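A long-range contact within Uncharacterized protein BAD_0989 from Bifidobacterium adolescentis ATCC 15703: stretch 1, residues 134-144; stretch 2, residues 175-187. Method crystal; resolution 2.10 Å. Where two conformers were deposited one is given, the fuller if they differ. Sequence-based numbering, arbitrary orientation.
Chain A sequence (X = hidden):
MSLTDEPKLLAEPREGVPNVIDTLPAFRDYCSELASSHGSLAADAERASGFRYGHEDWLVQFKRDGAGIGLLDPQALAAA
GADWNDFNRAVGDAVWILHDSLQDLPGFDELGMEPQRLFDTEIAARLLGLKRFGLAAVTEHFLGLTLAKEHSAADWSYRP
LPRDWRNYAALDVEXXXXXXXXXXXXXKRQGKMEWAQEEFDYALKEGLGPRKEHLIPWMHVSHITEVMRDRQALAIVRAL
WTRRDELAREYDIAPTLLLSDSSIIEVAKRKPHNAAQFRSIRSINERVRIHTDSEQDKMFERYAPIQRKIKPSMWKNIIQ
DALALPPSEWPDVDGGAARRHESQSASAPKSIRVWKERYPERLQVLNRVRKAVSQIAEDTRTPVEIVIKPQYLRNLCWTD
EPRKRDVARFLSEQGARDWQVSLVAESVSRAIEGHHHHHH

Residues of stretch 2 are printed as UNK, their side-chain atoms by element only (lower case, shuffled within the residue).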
# COMPACT_ATOMS: atom_id res chain seq x y z
N GLY A 134 3.73 -12.75 -4.57
CA GLY A 134 2.93 -12.70 -3.35
C GLY A 134 3.55 -13.64 -2.32
O GLY A 134 4.39 -14.48 -2.67
N LEU A 135 3.15 -13.49 -1.06
CA LEU A 135 3.71 -14.32 0.02
C LEU A 135 3.59 -15.82 -0.26
O LEU A 135 4.59 -16.53 -0.19
CB LEU A 135 3.10 -13.97 1.39
CG LEU A 135 3.76 -14.72 2.56
CD1 LEU A 135 5.25 -14.36 2.66
CD2 LEU A 135 3.05 -14.52 3.90
N ALA A 136 2.39 -16.27 -0.60
CA ALA A 136 2.12 -17.68 -0.86
C ALA A 136 2.99 -18.29 -1.97
O ALA A 136 3.54 -19.39 -1.80
CB ALA A 136 0.64 -17.89 -1.14
N ALA A 137 3.14 -17.58 -3.09
CA ALA A 137 3.97 -18.02 -4.22
C ALA A 137 5.46 -18.10 -3.89
O ALA A 137 6.16 -19.00 -4.35
CB ALA A 137 3.73 -17.13 -5.44
N VAL A 138 5.92 -17.15 -3.07
CA VAL A 138 7.31 -17.06 -2.60
C VAL A 138 7.67 -18.17 -1.59
O VAL A 138 8.74 -18.77 -1.71
CB VAL A 138 7.63 -15.63 -2.03
CG1 VAL A 138 8.96 -15.60 -1.27
CG2 VAL A 138 7.66 -14.61 -3.16
N THR A 139 6.80 -18.43 -0.62
CA THR A 139 7.10 -19.51 0.34
C THR A 139 6.98 -20.91 -0.27
O THR A 139 7.66 -21.83 0.18
CB THR A 139 6.32 -19.41 1.70
OG1 THR A 139 6.39 -20.68 2.37
CG2 THR A 139 4.88 -19.08 1.49
N GLU A 140 6.14 -21.06 -1.29
CA GLU A 140 6.04 -22.35 -2.00
C GLU A 140 7.29 -22.60 -2.85
O GLU A 140 7.79 -23.73 -2.92
CB GLU A 140 4.78 -22.41 -2.87
CG GLU A 140 4.44 -23.82 -3.32
CD GLU A 140 3.13 -23.91 -4.10
OE1 GLU A 140 3.19 -24.26 -5.30
OE2 GLU A 140 2.06 -23.65 -3.53
N HIS A 141 7.80 -21.54 -3.47
CA HIS A 141 9.01 -21.61 -4.29
C HIS A 141 10.23 -22.01 -3.46
O HIS A 141 10.98 -22.89 -3.86
CB HIS A 141 9.25 -20.28 -5.01
CG HIS A 141 10.41 -20.31 -5.96
ND1 HIS A 141 11.68 -19.93 -5.60
CD2 HIS A 141 10.48 -20.64 -7.27
CE1 HIS A 141 12.49 -20.04 -6.63
NE2 HIS A 141 11.78 -20.47 -7.66
N PHE A 142 10.39 -21.40 -2.29
CA PHE A 142 11.62 -21.55 -1.52
C PHE A 142 11.58 -22.60 -0.40
O PHE A 142 12.61 -23.16 -0.04
CB PHE A 142 12.04 -20.19 -0.94
CG PHE A 142 12.51 -19.21 -1.98
CD1 PHE A 142 11.64 -18.27 -2.52
CD2 PHE A 142 13.84 -19.22 -2.41
CE1 PHE A 142 12.07 -17.37 -3.48
CE2 PHE A 142 14.28 -18.31 -3.37
CZ PHE A 142 13.40 -17.39 -3.90
N LEU A 143 10.38 -22.85 0.14
CA LEU A 143 10.25 -23.74 1.29
C LEU A 143 9.40 -24.97 0.97
O LEU A 143 9.38 -25.93 1.74
CB LEU A 143 9.67 -22.98 2.50
CG LEU A 143 10.33 -21.63 2.88
CD1 LEU A 143 9.64 -20.98 4.07
CD2 LEU A 143 11.84 -21.77 3.15
N GLY A 144 8.72 -24.95 -0.18
CA GLY A 144 7.83 -26.04 -0.58
C GLY A 144 6.63 -26.14 0.34
O GLY A 144 6.12 -27.24 0.58
N UNK A 175 6.69 -18.18 8.61
CA UNK A 175 7.78 -18.70 7.76
C UNK A 175 8.78 -17.66 7.29
O UNK A 175 9.67 -17.98 6.50
c UNK A 175 7.20 -19.45 6.55
c UNK A 175 5.54 -21.09 5.64
c UNK A 175 6.30 -20.64 6.87
c UNK A 175 7.09 -21.79 7.49
N UNK A 176 8.65 -16.43 7.77
CA UNK A 176 9.49 -15.33 7.31
C UNK A 176 10.98 -15.42 7.67
O UNK A 176 11.83 -15.02 6.89
c UNK A 176 8.92 -13.97 7.75
c UNK A 176 7.53 -13.66 5.66
c UNK A 176 7.24 -12.14 7.61
c UNK A 176 7.56 -13.55 7.19
N UNK A 177 11.31 -15.97 8.85
CA UNK A 177 12.73 -16.10 9.19
C UNK A 177 13.41 -17.18 8.33
O UNK A 177 14.56 -17.01 7.91
c UNK A 177 13.07 -17.62 11.26
c UNK A 177 12.10 -15.29 11.59
c UNK A 177 14.46 -18.13 11.45
c UNK A 177 13.04 -16.18 10.74
N UNK A 178 12.67 -18.25 8.03
CA UNK A 178 13.15 -19.31 7.14
C UNK A 178 13.21 -18.85 5.69
O UNK A 178 14.08 -19.28 4.93
o UNK A 178 11.16 -21.64 10.59
c UNK A 178 12.29 -20.58 7.26
c UNK A 178 11.31 -20.92 9.58
o UNK A 178 10.60 -19.92 9.36
c UNK A 178 12.41 -21.30 8.59
N UNK A 179 12.28 -17.97 5.31
CA UNK A 179 12.30 -17.35 3.98
C UNK A 179 13.56 -16.54 3.78
O UNK A 179 14.28 -16.78 2.80
c UNK A 179 8.97 -15.80 2.69
c UNK A 179 9.88 -16.98 3.02
c UNK A 179 10.27 -17.76 1.75
c UNK A 179 11.09 -16.44 3.77
N UNK A 180 13.83 -15.62 4.71
CA UNK A 180 15.02 -14.76 4.68
C UNK A 180 16.31 -15.56 4.48
O UNK A 180 17.14 -15.19 3.65
o UNK A 180 17.43 -11.44 7.31
c UNK A 180 16.72 -12.47 7.39
o UNK A 180 16.18 -12.83 8.46
c UNK A 180 16.52 -13.30 6.14
c UNK A 180 15.12 -13.91 5.95
N UNK A 181 16.45 -16.65 5.24
CA UNK A 181 17.63 -17.53 5.21
C UNK A 181 17.90 -18.10 3.81
O UNK A 181 18.98 -17.90 3.27
c UNK A 181 17.53 -18.66 6.27
c UNK A 181 18.81 -19.48 6.33
o UNK A 181 17.30 -18.08 7.57
N UNK A 182 16.90 -18.78 3.24
CA UNK A 182 16.95 -19.31 1.87
C UNK A 182 17.17 -18.23 0.81
O UNK A 182 17.95 -18.43 -0.12
n UNK A 182 16.82 -23.95 3.48
c UNK A 182 16.13 -23.88 2.17
c UNK A 182 15.66 -20.07 1.52
c UNK A 182 15.50 -21.43 2.18
c UNK A 182 16.30 -22.52 1.48
N UNK A 183 16.49 -17.10 0.96
CA UNK A 183 16.54 -16.02 -0.03
C UNK A 183 17.86 -15.24 0.01
O UNK A 183 18.30 -14.74 -1.03
s UNK A 183 12.61 -14.55 -0.06
c UNK A 183 13.96 -15.74 -0.16
c UNK A 183 15.34 -15.08 0.09
c UNK A 183 12.84 -13.85 -1.65
N UNK A 184 18.48 -15.14 1.18
CA UNK A 184 19.83 -14.57 1.31
C UNK A 184 20.87 -15.43 0.61
O UNK A 184 21.72 -14.91 -0.11
c UNK A 184 20.24 -14.40 2.78
c UNK A 184 20.26 -12.92 4.80
c UNK A 184 19.87 -10.58 5.50
n UNK A 184 19.50 -11.86 5.46
n UNK A 184 19.10 -9.68 6.11
c UNK A 184 19.80 -13.09 3.37
n UNK A 184 21.01 -10.19 4.95
N UNK A 185 20.78 -16.74 0.83
CA UNK A 185 21.67 -17.72 0.21
C UNK A 185 21.59 -17.66 -1.31
O UNK A 185 22.61 -17.69 -1.99
c UNK A 185 21.38 -19.14 0.72
N UNK A 186 20.36 -17.54 -1.83
CA UNK A 186 20.11 -17.41 -3.26
C UNK A 186 20.54 -16.06 -3.86
O UNK A 186 21.09 -16.02 -4.97
o UNK A 186 19.29 -19.95 -5.25
c UNK A 186 18.63 -17.68 -3.57
c UNK A 186 18.27 -17.78 -5.06
o UNK A 186 19.44 -18.60 -6.98
c UNK A 186 19.06 -18.86 -5.81
N UNK A 187 20.30 -14.96 -3.14
CA UNK A 187 20.77 -13.64 -3.59
C UNK A 187 22.29 -13.62 -3.72
O UNK A 187 22.82 -13.10 -4.71
c UNK A 187 18.86 -12.00 -2.83
c UNK A 187 18.36 -11.42 -1.52
c UNK A 187 18.76 -10.97 -3.93
c UNK A 187 20.30 -12.52 -2.66

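Position 175 has four side-chain carbons, forked at the second. CB lies 3.8 Å from Leu-143 CD1, and one tip carbon lies 3.4 Å from Thr-139 OG1. It is Leu-175, just before the helix.

Position 176 also carries four carbons forked at the second. Its CA-to-CB bond points away from stretch 1, yet one branch tip comes within 3.8 Å of Leu-135 CD1. This is Leu-176.

Position 177 has four carbons forked at the first, with one arm two carbons long. It touches nothing on stretch 1. The fork at CB makes it Ile-177.

Position 178 has three carbons, the third carrying two oxygens. CB points toward stretch 1 and lies 4.2 Å from Leu-143 CD1, but the charged end leads away. It is Glu-178.

Position 179 has four carbons forked at the second. One tip lies 3.9 Å from Val-138 CG1 and 4.0 Å from both Phe-142 CB and Leu-143 CD1. The other lies 4.0 Å from Leu-135 CD1. This is Leu-179.

Position 180 has three carbons, the third with two oxygens, and faces no residue of stretch 1. It is Glu-180.

Position 181 has one carbon bearing one oxygen and one carbon. It makes no contact across. It is Thr-181; its OG1 donates a hydrogen bond to Ile-177 O, 3.0 Å away.

Position 182 has four carbons in a row ending in nitrogen. Its second carbon lies 3.8 Å from Leu-143 CD2, while the nitrogen end leads away. It is Lys-182.

Position 183 is unbranched: two carbons, a sulfur, one carbon. The sulfur lies 4.0 Å from Val-138 CG1. This is Met-183. Its CG sits over one face of the Phe-142 ring, a CH-pi contact.

Position 184 has three carbons, a nitrogen, then a carbon with two more nitrogens. It is Arg-184, out of reach of stretch 1. Its NH2 forms a salt bridge with Glu-180 OE1 at 2.7 Å.

Position 185 has one carbon and no contact: Ala-185.

Position 186 has three carbons, the third with two oxygens. The second carbon is 4.4 Å from Phe-142 CE2, at the ring edge. It is Glu-186.

Position 187 has four carbons, forked at the second, and does not reach stretch 1. It is Leu-187.

The helices cross at 63°, with axes 10.0 Å apart. No hydrogen bond links them, so packing makes the contact. Leu-179 fits among Val-138, Thr-139, Phe-142 and Leu-143. Phe-142 in turn fits among Leu-179, Lys-182, Met-183 and Glu-186.

Stretch 2 175-187: LLIELETKMRAEL
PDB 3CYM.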